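Local structure of beta-mannosidase GH2 (Hypocrea lixii, 4UOJ) at residues G262-H267 and V292-M297; T327-S332 and I339-R344; A750-I755 and T805-S810; V769-V774 and A820-E825. The protein probably removes terminal beta-linked mannose from the non-reducing ends of sugar chains, as a beta-mannosidase of glycoside hydrolase family 2. All coordinates share one frame; numbering follows the deposited sequence.

Contact 1. Residues G262-H267 and V292-M297. With CD (cadmium ion), chain V; MAN (alpha-D-mannopyranose), chain F.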
loop_
_atom_site.group_PDB
_atom_site.type_symbol
_atom_site.label_atom_id
_atom_site.label_comp_id
_atom_site.label_asym_id
_atom_site.label_seq_id
_atom_site.Cartn_x
_atom_site.Cartn_y
_atom_site.Cartn_z
ATOM N N GLY A 262 26.485 -22.125 10.253
ATOM C CA GLY A 262 27.686 -21.891 9.471
ATOM C C GLY A 262 28.076 -23.121 8.671
ATOM O O GLY A 262 27.999 -23.093 7.435
ATOM N N THR A 263 28.461 -24.214 9.370
ATOM C CA THR A 263 29.011 -25.449 8.735
ATOM C C THR A 263 28.082 -26.683 8.629
ATOM O O THR A 263 27.891 -27.411 9.611
ATOM C CB THR A 263 30.383 -25.826 9.350
ATOM O OG1 THR A 263 31.207 -24.658 9.428
ATOM C CG2 THR A 263 31.098 -26.904 8.543
ATOM N N LEU A 264 27.568 -26.935 7.407
ATOM C CA LEU A 264 26.692 -28.077 7.111
ATOM C C LEU A 264 27.490 -29.188 6.433
ATOM O O LEU A 264 28.029 -28.963 5.350
ATOM C CB LEU A 264 25.507 -27.662 6.224
ATOM C CG LEU A 264 24.665 -28.770 5.569
ATOM C CD1 LEU A 264 23.789 -29.493 6.585
ATOM C CD2 LEU A 264 23.818 -28.206 4.443
ATOM N N PRO A 265 27.557 -30.393 7.035
ATOM C CA PRO A 265 28.356 -31.463 6.415
ATOM C C PRO A 265 27.755 -32.019 5.128
ATOM O O PRO A 265 26.549 -31.923 4.918
ATOM C CB PRO A 265 28.440 -32.536 7.518
ATOM C CG PRO A 265 27.972 -31.859 8.785
ATOM C CD PRO A 265 26.993 -30.828 8.326
ATOM N N LYS A 266 28.617 -32.592 4.277
ATOM C CA LYS A 266 28.273 -33.187 2.980
ATOM C C LYS A 266 27.198 -34.278 3.096
ATOM O O LYS A 266 27.026 -34.856 4.174
ATOM C CB LYS A 266 29.542 -33.737 2.281
ATOM C CG LYS A 266 30.576 -32.671 1.923
ATOM C CD LYS A 266 30.280 -31.996 0.579
ATOM C CE LYS A 266 30.541 -30.499 0.594
ATOM N NZ LYS A 266 31.988 -30.159 0.723
ATOM N N HIS A 267 26.496 -34.549 1.972
ATOM C CA HIS A 267 25.395 -35.531 1.854
ATOM C C HIS A 267 24.274 -35.190 2.833
ATOM O O HIS A 267 23.831 -36.046 3.610
ATOM C CB HIS A 267 25.837 -37.015 2.056
ATOM C CG HIS A 267 27.070 -37.431 1.313
ATOM N ND1 HIS A 267 28.116 -38.086 1.947
ATOM C CD2 HIS A 267 27.393 -37.296 0.005
ATOM C CE1 HIS A 267 29.040 -38.315 1.030
ATOM N NE2 HIS A 267 28.645 -37.841 -0.151
ATOM N N VAL A 292 18.480 -32.616 -3.765
ATOM C CA VAL A 292 19.145 -31.788 -2.757
ATOM C C VAL A 292 20.465 -31.223 -3.286
ATOM O O VAL A 292 21.298 -31.971 -3.791
ATOM C CB VAL A 292 19.279 -32.516 -1.384
ATOM C CG1 VAL A 292 20.046 -31.679 -0.369
ATOM C CG2 VAL A 292 17.905 -32.860 -0.826
ATOM N N THR A 293 20.618 -29.893 -3.202
ATOM C CA THR A 293 21.840 -29.163 -3.548
ATOM C C THR A 293 22.291 -28.374 -2.324
ATOM O O THR A 293 21.462 -27.885 -1.576
ATOM C CB THR A 293 21.657 -28.230 -4.770
ATOM O OG1 THR A 293 20.544 -27.357 -4.569
ATOM C CG2 THR A 293 21.494 -28.999 -6.085
ATOM N N GLN A 294 23.600 -28.248 -2.127
ATOM C CA GLN A 294 24.161 -27.504 -1.002
ATOM C C GLN A 294 25.431 -26.731 -1.349
ATOM O O GLN A 294 26.174 -27.099 -2.252
ATOM C CB GLN A 294 24.366 -28.404 0.233
ATOM C CG GLN A 294 25.476 -29.431 0.116
ATOM C CD GLN A 294 25.450 -30.425 1.245
ATOM O OE1 GLN A 294 24.746 -31.427 1.179
ATOM N NE2 GLN A 294 26.232 -30.174 2.287
ATOM N N SER A 295 25.658 -25.646 -0.621
ATOM C CA SER A 295 26.820 -24.780 -0.758
ATOM C C SER A 295 27.300 -24.426 0.654
ATOM O O SER A 295 26.847 -25.030 1.621
ATOM C CB SER A 295 26.471 -23.540 -1.591
ATOM O OG SER A 295 25.467 -22.745 -0.973
ATOM N N ASP A 296 28.234 -23.479 0.757
ATOM C CA ASP A 296 28.812 -23.021 2.021
ATOM C C ASP A 296 27.731 -22.621 3.035
ATOM O O ASP A 296 27.791 -23.058 4.191
ATOM C CB ASP A 296 29.804 -21.864 1.737
ATOM C CG ASP A 296 30.461 -21.253 2.979
ATOM O OD1 ASP A 296 31.424 -21.857 3.511
ATOM O OD2 ASP A 296 30.042 -20.135 3.389
ATOM N N MET A 297 26.741 -21.820 2.590
ATOM C CA MET A 297 25.675 -21.280 3.459
ATOM C C MET A 297 24.209 -21.538 2.993
ATOM O O MET A 297 23.287 -20.940 3.533
ATOM C CB MET A 297 25.909 -19.764 3.727
ATOM C CG MET A 297 25.755 -18.863 2.477
ATOM S SD MET A 297 25.649 -17.071 2.780
ATOM C CE MET A 297 27.289 -16.780 3.526
HETATM CD CD CD V . 31.606 -22.019 5.975
HETATM C C1 MAN F . 24.051 -15.942 -3.348
HETATM C C2 MAN F . 25.161 -16.117 -2.312
HETATM C C3 MAN F . 25.190 -17.564 -1.842
HETATM C C4 MAN F . 23.827 -18.019 -1.345
HETATM C C5 MAN F . 22.696 -17.665 -2.323
HETATM C C6 MAN F . 21.318 -17.784 -1.691
HETATM O O2 MAN F . 24.920 -15.264 -1.206
HETATM O O3 MAN F . 26.148 -17.731 -0.799
HETATM O O4 MAN F . 23.852 -19.432 -1.190
HETATM O O5 MAN F . 22.794 -16.318 -2.781
HETATM O O6 MAN F . 21.113 -16.829 -0.640
HETATM O O HOH W 1 27.159 -27.570 2.811
HETATM O O HOH W 2 28.208 -25.671 5.066
#

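Contact 2. Residues T327-S332 and I339-R344. With NAG (2-acetamido-2-deoxy-beta-D-glucopyranose), chain S.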
loop_
_atom_site.group_PDB
_atom_site.type_symbol
_atom_site.label_atom_id
_atom_site.label_comp_id
_atom_site.label_asym_id
_atom_site.label_seq_id
_atom_site.Cartn_x
_atom_site.Cartn_y
_atom_site.Cartn_z
ATOM N N THR A 327 7.395 -27.049 7.767
ATOM C CA THR A 327 8.577 -27.131 8.609
ATOM C C THR A 327 9.591 -27.961 7.853
ATOM O O THR A 327 9.337 -29.128 7.574
ATOM C CB THR A 327 8.227 -27.667 10.013
ATOM O OG1 THR A 327 7.159 -26.887 10.558
ATOM C CG2 THR A 327 9.417 -27.616 10.973
ATOM N N VAL A 328 10.715 -27.335 7.478
ATOM C CA VAL A 328 11.791 -27.976 6.732
ATOM C C VAL A 328 12.884 -28.344 7.713
ATOM O O VAL A 328 13.354 -27.482 8.451
ATOM C CB VAL A 328 12.340 -27.092 5.585
ATOM C CG1 VAL A 328 13.289 -27.883 4.690
ATOM C CG2 VAL A 328 11.210 -26.483 4.753
ATOM N N SER A 329 13.257 -29.635 7.737
ATOM C CA SER A 329 14.295 -30.171 8.633
ATOM C C SER A 329 15.494 -30.661 7.837
ATOM O O SER A 329 15.352 -31.464 6.923
ATOM C CB SER A 329 13.741 -31.293 9.505
ATOM O OG SER A 329 12.852 -30.783 10.478
ATOM N N VAL A 330 16.679 -30.153 8.180
ATOM C CA VAL A 330 17.931 -30.543 7.522
ATOM C C VAL A 330 18.763 -31.433 8.453
ATOM O O VAL A 330 19.180 -31.009 9.526
ATOM C CB VAL A 330 18.739 -29.335 6.980
ATOM C CG1 VAL A 330 19.935 -29.803 6.151
ATOM C CG2 VAL A 330 17.848 -28.419 6.150
ATOM N N SER A 331 18.974 -32.678 8.023
ATOM C CA SER A 331 19.761 -33.674 8.749
ATOM C C SER A 331 21.030 -34.002 7.986
ATOM O O SER A 331 21.054 -33.957 6.761
ATOM C CB SER A 331 18.952 -34.956 8.967
ATOM O OG SER A 331 18.109 -34.841 10.098
ATOM N N SER A 332 22.080 -34.368 8.720
ATOM C CA SER A 332 23.349 -34.776 8.117
ATOM C C SER A 332 23.537 -36.280 8.239
ATOM O O SER A 332 22.982 -36.887 9.155
ATOM C CB SER A 332 24.508 -34.049 8.777
ATOM O OG SER A 332 25.565 -33.942 7.846
ATOM N N ILE A 339 19.906 -30.725 12.267
ATOM C CA ILE A 339 20.722 -29.624 12.724
ATOM C C ILE A 339 20.251 -28.231 12.304
ATOM O O ILE A 339 20.736 -27.242 12.815
ATOM C CB ILE A 339 22.203 -29.851 12.367
ATOM C CG1 ILE A 339 22.409 -30.013 10.870
ATOM C CG2 ILE A 339 22.731 -31.079 13.094
ATOM C CD1 ILE A 339 23.778 -29.567 10.441
ATOM N N LEU A 340 19.324 -28.177 11.355
ATOM C CA LEU A 340 18.695 -26.949 10.911
ATOM C C LEU A 340 17.223 -27.178 10.737
ATOM O O LEU A 340 16.810 -28.106 10.084
ATOM C CB LEU A 340 19.293 -26.488 9.596
ATOM C CG LEU A 340 18.891 -25.134 9.014
ATOM C CD1 LEU A 340 19.123 -23.997 10.003
ATOM C CD2 LEU A 340 19.634 -24.896 7.730
ATOM N N VAL A 341 16.422 -26.307 11.314
ATOM C CA VAL A 341 14.962 -26.387 11.226
ATOM C C VAL A 341 14.409 -24.994 10.910
ATOM O O VAL A 341 14.708 -24.032 11.614
ATOM C CB VAL A 341 14.342 -26.981 12.521
ATOM C CG1 VAL A 341 12.825 -27.069 12.421
ATOM C CG2 VAL A 341 14.924 -28.359 12.848
ATOM N N SER A 342 13.620 -24.881 9.837
ATOM C CA SER A 342 12.973 -23.608 9.461
ATOM C C SER A 342 11.476 -23.778 9.212
ATOM O O SER A 342 11.057 -24.727 8.544
ATOM C CB SER A 342 13.634 -22.984 8.237
ATOM O OG SER A 342 13.093 -21.694 7.998
ATOM N N GLN A 343 10.688 -22.840 9.715
ATOM C CA GLN A 343 9.253 -22.866 9.533
ATOM C C GLN A 343 8.682 -21.610 8.875
ATOM O O GLN A 343 9.035 -20.508 9.199
ATOM C CB GLN A 343 8.556 -23.070 10.860
ATOM C CG GLN A 343 7.160 -23.579 10.664
ATOM C CD GLN A 343 6.118 -22.772 11.389
ATOM O OE1 GLN A 343 5.845 -23.025 12.565
ATOM N NE2 GLN A 343 5.502 -21.814 10.686
ATOM N N ARG A 344 7.753 -21.816 7.968
ATOM C CA ARG A 344 7.057 -20.728 7.271
ATOM C C ARG A 344 5.597 -21.101 7.073
ATOM O O ARG A 344 5.270 -22.268 6.954
ATOM C CB ARG A 344 7.695 -20.407 5.905
ATOM C CG ARG A 344 9.096 -19.797 5.948
ATOM C CD ARG A 344 9.139 -18.418 6.573
ATOM N NE ARG A 344 10.489 -17.825 6.556
ATOM C CZ ARG A 344 11.408 -18.013 7.501
ATOM N NH1 ARG A 344 11.150 -18.806 8.524
ATOM N NH2 ARG A 344 12.592 -17.429 7.417
HETATM C C1 NAG S . 1.654 -22.053 12.108
HETATM C C2 NAG S . 1.198 -22.186 13.554
HETATM C C3 NAG S . 0.879 -20.818 14.133
HETATM C C4 NAG S . 2.032 -19.846 13.897
HETATM C C5 NAG S . 2.437 -19.824 12.432
HETATM C C6 NAG S . 3.651 -18.908 12.234
HETATM C C7 NAG S . 0.107 -24.338 13.756
HETATM C C8 NAG S . -1.192 -25.090 13.851
HETATM N N2 NAG S . -0.000 -23.007 13.619
HETATM O O3 NAG S . 0.632 -20.981 15.543
HETATM O O4 NAG S . 1.626 -18.529 14.299
HETATM O O5 NAG S . 2.773 -21.158 12.033
HETATM O O6 NAG S . 3.993 -18.902 10.841
HETATM O O7 NAG S . 1.205 -24.922 13.784
#

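Contact 3. Residues A750-I755 and T805-S810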
loop_
_atom_site.group_PDB
_atom_site.type_symbol
_atom_site.label_atom_id
_atom_site.label_comp_id
_atom_site.label_asym_id
_atom_site.label_seq_id
_atom_site.Cartn_x
_atom_site.Cartn_y
_atom_site.Cartn_z
ATOM N N ALA A 750 -23.951 17.774 -22.531
ATOM C CA ALA A 750 -25.038 17.235 -23.362
ATOM C C ALA A 750 -26.356 17.083 -22.588
ATOM O O ALA A 750 -27.382 16.826 -23.194
ATOM C CB ALA A 750 -24.631 15.890 -23.951
ATOM N N ASN A 751 -26.313 17.246 -21.251
ATOM C CA ASN A 751 -27.452 17.098 -20.318
ATOM C C ASN A 751 -28.070 15.684 -20.350
ATOM O O ASN A 751 -29.281 15.518 -20.236
ATOM C CB ASN A 751 -28.510 18.214 -20.526
ATOM C CG ASN A 751 -28.829 18.991 -19.253
ATOM O OD1 ASN A 751 -27.960 19.628 -18.653
ATOM N ND2 ASN A 751 -30.080 18.968 -18.839
ATOM N N GLU A 752 -27.211 14.668 -20.492
ATOM C CA GLU A 752 -27.619 13.266 -20.576
ATOM C C GLU A 752 -27.228 12.489 -19.326
ATOM O O GLU A 752 -26.140 12.645 -18.805
ATOM C CB GLU A 752 -27.014 12.614 -21.825
ATOM C CG GLU A 752 -27.729 11.352 -22.289
ATOM C CD GLU A 752 -29.000 11.581 -23.087
ATOM O OE1 GLU A 752 -29.129 12.652 -23.732
ATOM O OE2 GLU A 752 -29.860 10.665 -23.093
ATOM N N LEU A 753 -28.148 11.656 -18.853
ATOM C CA LEU A 753 -27.961 10.787 -17.698
ATOM C C LEU A 753 -27.956 9.344 -18.175
ATOM O O LEU A 753 -28.834 8.930 -18.936
ATOM C CB LEU A 753 -29.058 11.009 -16.640
ATOM C CG LEU A 753 -29.146 10.030 -15.452
ATOM C CD1 LEU A 753 -27.911 10.117 -14.538
ATOM C CD2 LEU A 753 -30.411 10.276 -14.638
ATOM N N GLU A 754 -26.941 8.595 -17.736
ATOM C CA GLU A 754 -26.802 7.171 -18.017
ATOM C C GLU A 754 -26.633 6.444 -16.691
ATOM O O GLU A 754 -25.781 6.815 -15.902
ATOM C CB GLU A 754 -25.580 6.893 -18.915
ATOM C CG GLU A 754 -25.795 7.133 -20.398
ATOM C CD GLU A 754 -24.574 6.881 -21.264
ATOM O OE1 GLU A 754 -23.795 5.970 -20.960
ATOM O OE2 GLU A 754 -24.401 7.570 -22.278
ATOM N N ILE A 755 -27.445 5.420 -16.445
ATOM C CA ILE A 755 -27.265 4.573 -15.260
ATOM C C ILE A 755 -26.851 3.180 -15.733
ATOM O O ILE A 755 -27.523 2.574 -16.568
ATOM C CB ILE A 755 -28.458 4.566 -14.259
ATOM C CG1 ILE A 755 -28.759 5.992 -13.755
ATOM C CG2 ILE A 755 -28.147 3.647 -13.050
ATOM C CD1 ILE A 755 -30.166 6.192 -13.323
ATOM N N THR A 805 -31.073 5.516 -19.867
ATOM C CA THR A 805 -30.521 6.561 -20.714
ATOM C C THR A 805 -31.588 7.635 -20.857
ATOM O O THR A 805 -32.691 7.341 -21.314
ATOM C CB THR A 805 -29.950 6.022 -22.045
ATOM O OG1 THR A 805 -29.424 7.119 -22.792
ATOM C CG2 THR A 805 -30.982 5.264 -22.889
ATOM N N ALA A 806 -31.296 8.858 -20.392
ATOM C CA ALA A 806 -32.282 9.942 -20.399
ATOM C C ALA A 806 -31.682 11.317 -20.468
ATOM O O ALA A 806 -30.764 11.627 -19.723
ATOM C CB ALA A 806 -33.169 9.855 -19.161
ATOM N N ASN A 807 -32.245 12.167 -21.330
ATOM C CA ASN A 807 -31.891 13.580 -21.388
ATOM C C ASN A 807 -32.714 14.262 -20.302
ATOM O O ASN A 807 -33.923 14.106 -20.279
ATOM C CB ASN A 807 -32.195 14.167 -22.759
ATOM C CG ASN A 807 -31.651 15.565 -22.938
ATOM O OD1 ASN A 807 -32.219 16.550 -22.462
ATOM N ND2 ASN A 807 -30.534 15.672 -23.630
ATOM N N ILE A 808 -32.046 14.961 -19.373
ATOM C CA ILE A 808 -32.684 15.644 -18.231
ATOM C C ILE A 808 -33.728 16.686 -18.671
ATOM O O ILE A 808 -34.692 16.918 -17.947
ATOM C CB ILE A 808 -31.604 16.197 -17.253
ATOM C CG1 ILE A 808 -30.923 15.034 -16.503
ATOM C CG2 ILE A 808 -32.153 17.189 -16.233
ATOM C CD1 ILE A 808 -29.406 15.064 -16.542
ATOM N N GLN A 809 -33.560 17.258 -19.878
ATOM C CA GLN A 809 -34.466 18.260 -20.445
ATOM C C GLN A 809 -35.498 17.650 -21.413
ATOM O O GLN A 809 -36.700 17.826 -21.216
ATOM C CB GLN A 809 -33.643 19.370 -21.131
ATOM C CG GLN A 809 -34.346 20.725 -21.228
ATOM C CD GLN A 809 -34.519 21.411 -19.886
ATOM O OE1 GLN A 809 -33.672 21.301 -18.986
ATOM N NE2 GLN A 809 -35.624 22.139 -19.734
ATOM N N SER A 810 -35.018 16.925 -22.438
ATOM C CA SER A 810 -35.841 16.312 -23.498
ATOM C C SER A 810 -36.657 15.102 -23.058
ATOM O O SER A 810 -37.826 15.012 -23.402
ATOM C CB SER A 810 -34.987 15.918 -24.710
ATOM O OG SER A 810 -34.338 17.036 -25.281
#

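Contact 4. Residues V769-V774 and A820-E825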
loop_
_atom_site.group_PDB
_atom_site.type_symbol
_atom_site.label_atom_id
_atom_site.label_comp_id
_atom_site.label_asym_id
_atom_site.label_seq_id
_atom_site.Cartn_x
_atom_site.Cartn_y
_atom_site.Cartn_z
ATOM N N VAL A 769 -33.177 -2.368 -9.875
ATOM C CA VAL A 769 -32.757 -1.060 -9.417
ATOM C C VAL A 769 -33.982 -0.148 -9.241
ATOM O O VAL A 769 -34.725 0.099 -10.180
ATOM C CB VAL A 769 -31.681 -0.444 -10.356
ATOM C CG1 VAL A 769 -31.313 0.964 -9.944
ATOM C CG2 VAL A 769 -30.423 -1.299 -10.375
ATOM N N SER A 770 -34.170 0.342 -8.019
ATOM C CA SER A 770 -35.211 1.287 -7.624
ATOM C C SER A 770 -34.749 2.731 -7.959
ATOM O O SER A 770 -33.622 3.117 -7.621
ATOM C CB SER A 770 -35.461 1.128 -6.126
ATOM O OG SER A 770 -36.480 1.965 -5.663
ATOM N N LEU A 771 -35.607 3.506 -8.652
ATOM C CA LEU A 771 -35.275 4.865 -9.095
ATOM C C LEU A 771 -36.341 5.848 -8.648
ATOM O O LEU A 771 -37.411 5.914 -9.255
ATOM C CB LEU A 771 -35.069 4.904 -10.629
ATOM C CG LEU A 771 -34.038 3.931 -11.208
ATOM C CD1 LEU A 771 -34.313 3.656 -12.653
ATOM C CD2 LEU A 771 -32.613 4.420 -11.007
ATOM N N THR A 772 -36.070 6.577 -7.561
ATOM C CA THR A 772 -37.041 7.488 -6.945
ATOM C C THR A 772 -36.618 8.948 -7.053
ATOM O O THR A 772 -35.585 9.354 -6.506
ATOM C CB THR A 772 -37.337 7.072 -5.493
ATOM O OG1 THR A 772 -37.518 5.656 -5.422
ATOM C CG2 THR A 772 -38.559 7.761 -4.943
ATOM N N TRP A 773 -37.420 9.729 -7.774
ATOM C CA TRP A 773 -37.188 11.150 -7.961
ATOM C C TRP A 773 -38.025 11.898 -6.927
ATOM O O TRP A 773 -39.254 11.802 -6.931
ATOM C CB TRP A 773 -37.558 11.587 -9.384
ATOM C CG TRP A 773 -36.496 11.384 -10.418
ATOM C CD1 TRP A 773 -36.493 10.451 -11.401
ATOM C CD2 TRP A 773 -35.328 12.191 -10.623
ATOM N NE1 TRP A 773 -35.387 10.606 -12.196
ATOM C CE2 TRP A 773 -34.656 11.672 -11.742
ATOM C CE3 TRP A 773 -34.784 13.302 -9.968
ATOM C CZ2 TRP A 773 -33.455 12.216 -12.209
ATOM C CZ3 TRP A 773 -33.608 13.837 -10.432
ATOM C CH2 TRP A 773 -32.956 13.301 -11.544
ATOM N N VAL A 774 -37.363 12.614 -6.035
ATOM C CA VAL A 774 -38.023 13.419 -5.033
ATOM C C VAL A 774 -37.436 14.809 -5.009
ATOM O O VAL A 774 -36.345 15.028 -5.437
ATOM C CB VAL A 774 -37.955 12.790 -3.627
ATOM C CG1 VAL A 774 -38.570 11.417 -3.625
ATOM C CG2 VAL A 774 -36.545 12.728 -3.111
ATOM N N ALA A 820 -34.287 18.798 -6.701
ATOM C CA ALA A 820 -34.471 17.421 -7.170
ATOM C C ALA A 820 -33.300 16.514 -6.836
ATOM O O ALA A 820 -32.163 16.927 -6.887
ATOM C CB ALA A 820 -34.693 17.414 -8.669
ATOM N N VAL A 821 -33.604 15.263 -6.506
ATOM C CA VAL A 821 -32.621 14.212 -6.243
ATOM C C VAL A 821 -33.205 12.863 -6.651
ATOM O O VAL A 821 -34.366 12.585 -6.397
ATOM C CB VAL A 821 -32.016 14.238 -4.806
ATOM C CG1 VAL A 821 -33.025 13.900 -3.716
ATOM C CG2 VAL A 821 -30.797 13.340 -4.706
ATOM N N LEU A 822 -32.399 12.065 -7.343
ATOM C CA LEU A 822 -32.748 10.705 -7.735
ATOM C C LEU A 822 -32.028 9.776 -6.760
ATOM O O LEU A 822 -30.810 9.809 -6.674
ATOM C CB LEU A 822 -32.337 10.404 -9.201
ATOM C CG LEU A 822 -32.437 8.946 -9.687
ATOM C CD1 LEU A 822 -33.873 8.437 -9.634
ATOM C CD2 LEU A 822 -31.874 8.820 -11.089
ATOM N N VAL A 823 -32.803 8.996 -6.003
ATOM C CA VAL A 823 -32.293 8.023 -5.042
ATOM C C VAL A 823 -32.272 6.668 -5.771
ATOM O O VAL A 823 -33.306 6.220 -6.287
ATOM C CB VAL A 823 -33.148 7.990 -3.750
ATOM C CG1 VAL A 823 -32.706 6.873 -2.816
ATOM C CG2 VAL A 823 -33.111 9.328 -3.033
ATOM N N ILE A 824 -31.088 6.048 -5.814
ATOM C CA ILE A 824 -30.825 4.778 -6.505
ATOM C C ILE A 824 -30.600 3.650 -5.486
ATOM O O ILE A 824 -29.733 3.759 -4.619
ATOM C CB ILE A 824 -29.611 4.934 -7.473
ATOM C CG1 ILE A 824 -29.731 6.204 -8.347
ATOM C CG2 ILE A 824 -29.474 3.715 -8.350
ATOM C CD1 ILE A 824 -28.428 6.735 -8.912
ATOM N N GLU A 825 -31.389 2.571 -5.578
ATOM C CA GLU A 825 -31.262 1.405 -4.682
ATOM C C GLU A 825 -31.248 0.123 -5.514
ATOM O O GLU A 825 -32.241 -0.235 -6.138
ATOM C CB GLU A 825 -32.368 1.360 -3.602
ATOM C CG GLU A 825 -32.346 2.508 -2.583
ATOM C CD GLU A 825 -33.371 2.414 -1.448
ATOM O OE1 GLU A 825 -33.367 1.398 -0.710
ATOM O OE2 GLU A 825 -34.172 3.367 -1.270
HETATM O O HOH W 3 -35.043 4.403 -5.092
#

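Contact 1. Residues G262-H267 and V292-M297
Gln294, at the end of strand 288-294, lays its amide against the backbone of Pro265 in the loop that leads from strand 252-261 to strand 269-276. Its CG is wedged between the backbone N and the carbonyl carbon (chi1 70°), and the chain runs on extended, so the amide is carried well clear of its own strand. NE2 donates to Pro265 O at 3.2 Å in a nearly straight bond. The donor stands above the carbonyl plane, 57° out of it, although Pro265 O itself lies in the plane of the glutamine amide. NE2 also donates to water 1, 2.8 Å from it, which sits within hydrogen-bonding distance of Leu264 O and Ser295 O. OE1 is taken by Ala268 N, just past the loop segment. Leu264 CD2 comes to 3.8 Å from Gln294 NE2, lending an apolar flank to the amide.

Further along, water 2 accepts from Leu264 N at 2.7 Å and lies 2.8 Å from Asp296 O. Asp296 sets off away from the loop, but with CG anti to the backbone N (chi1 178°) its carboxylate comes back nearer, and OD1 binds the cadmium ion at 2.5 Å. The loop crosses from one sheet of the sandwich to the other at the surface. Its hold on 292-297 is mostly polar: one fixed amide and two waters serve backbone groups that strand pairing does not reach.

Contact 2. Residues T327-S332 and I339-R344
Val330 and Leu340 pair near the turn end of an antiparallel beta hairpin, strands 324-331 and 340-346, in the immunoglobulin-like sandwich of the family 2 domain. The hairpin carries a classic beta bulge: Ile339 and Leu340 both face Val330, whose O takes Ile339 N at 2.8 Å and, weakly, Leu340 N at 3.4 Å. The tight side holds Val328, Val330, Leu340 and Ser342. There Val330 CB meets Leu340 CB at 3.9 Å, while Val328 and Leu340 press on strand 252-261 of the facing sheet and Ser342 OG bonds to Thr231 OG1.

The other side, with Thr327, Ser329, Val341 and Gln343, is looser and more open to solvent. Thr327 splits its branches: CG2, anti to the backbone N, touches Val341 CG1 at 3.7 Å, and OG1 leans on Gln343 CG at 3.3 Å. Gln343 bends at chi2 (-128°), which swings its amide out to the bound NAG. Its NE2 gives the sugar two bonds, one to O5 at 3.1 Å and a weak one to O6 at 3.3 Å. An alanine here is likely to leave the sugar without this amide donor and strip Thr327 OG1 of its covering methylene. Arg344 NH1 donates to Gln343 O at 2.8 Å.

Contact 3. Residues A750-I755 and T805-S810
Asn807 faces Glu752 where strand 799-807 leaves the three-stranded antiparallel sheet, in which it pairs with strand 752-759, in the Ig/CBM-like domain, and its side chain builds an Asx turn there. Before it, Leu753 and Ala806 form a hydrogen-bonded pair, and beyond it Ile808 N donates to Asn751 O at 2.9 Å. Asn751 and Glu752 together face Asn747, a G1 beta bulge that begins the strand.

Starting at CB, Asn807 packs against Glu752 OE1 at 3.6 Å. CG, anti to the backbone N (chi1 -171°), comes 3.6 Å from Asn751 O. At the tip the amide splits its work. ND2 reaches back to Glu752 OE1 in a weak bond of 3.3 Å, with the carboxylate and amide planes turned 66° apart. Glu752 meets it because its chain, bent at chi2, folds back over the neighbouring strand. A cadmium ion lies about 3 Å from the nearest atom of the Glu752 side chain. The backbone N of Asn807 is held by Asp811 OD2.

On the other side of the strand pair, Ile808 carries apolar packing: CD1 lies 4.1 Å from Leu753 CB, and CB takes the flank of Asn751 ND2, the two side chains crossing at about a right angle. Asn807 OD1 is gripped from opposite faces of its plane, by Gln809 N at 3.0 Å and Ser810 N at 2.8 Å.

Contact 4. Residues V769-V774 and A820-E825
Strands 769-774 and 821-825 run antiparallel, 161° between their directions and 4.6 Å between axes at closest approach, with Ser770-Glu825, Thr772-Val823 and Val774-Val821 as hydrogen-bonded pairs.

On the face bearing Leu771, Trp773, Leu822 and Ile824, the indole of Trp773 and Leu822 form the centre of the packing. Trp773 CG stands anti to the carbonyl carbon (chi1 -84°), which tips the ring across to its partner strand. Leu822 CB lies directly over the six-membered ring, 3.5 Å from its centroid and only 5° off the normal, a CH-pi contact. The same leucine, CG anti to its N, sends CD1 to Leu771 CB at 3.9 Å, placing Leu822 between the indole and Leu771. Past it, Ile824 CG2 touches Val769 CG1 at 3.7 Å, the two side chains lying side by side. This face looks into the sandwich: Leu822 packs on Leu753 and Ile755 and Ile824 on Ala742 of the facing sheet, and Trp773 meets Phe849. An alanine at Trp773 would probably open a large gap beneath Leu822 CB and leave that methylene without its aromatic partner.

The opposite face is mixed. At one end water 3 links Ser770 OG (2.9 Å) and Thr772 OG1 (2.8 Å), and donates to Val823 O. At the other, buried end Val774 CG2 and Val821 CG1 meet at 3.8 Å. The wholly apolar and aromatic face is the one turned to the core.

Overall arrangement
From the N terminus, contact 1 comes first: it closes a loop of 24 residues within the family 2 immunoglobulin-like domain and pins the crossing between its two sheets. Contact 2 follows in series, closing only a six-residue turn, and touches contact 1 through Leu264 and Pro265 against Val330, Ser332 and Ile339. The chain then passes through the mixed sheet and helices to the other side of the molecule, where contacts 3 and 4 lie more than 60 Å from the first two, centre to centre. Their segments alternate, so the two long loops cross; contact 3 joins strands of one sheet and contact 4 those of the facing sheet, with Ile755 and Leu753 meeting Leu771 and Leu822 between them.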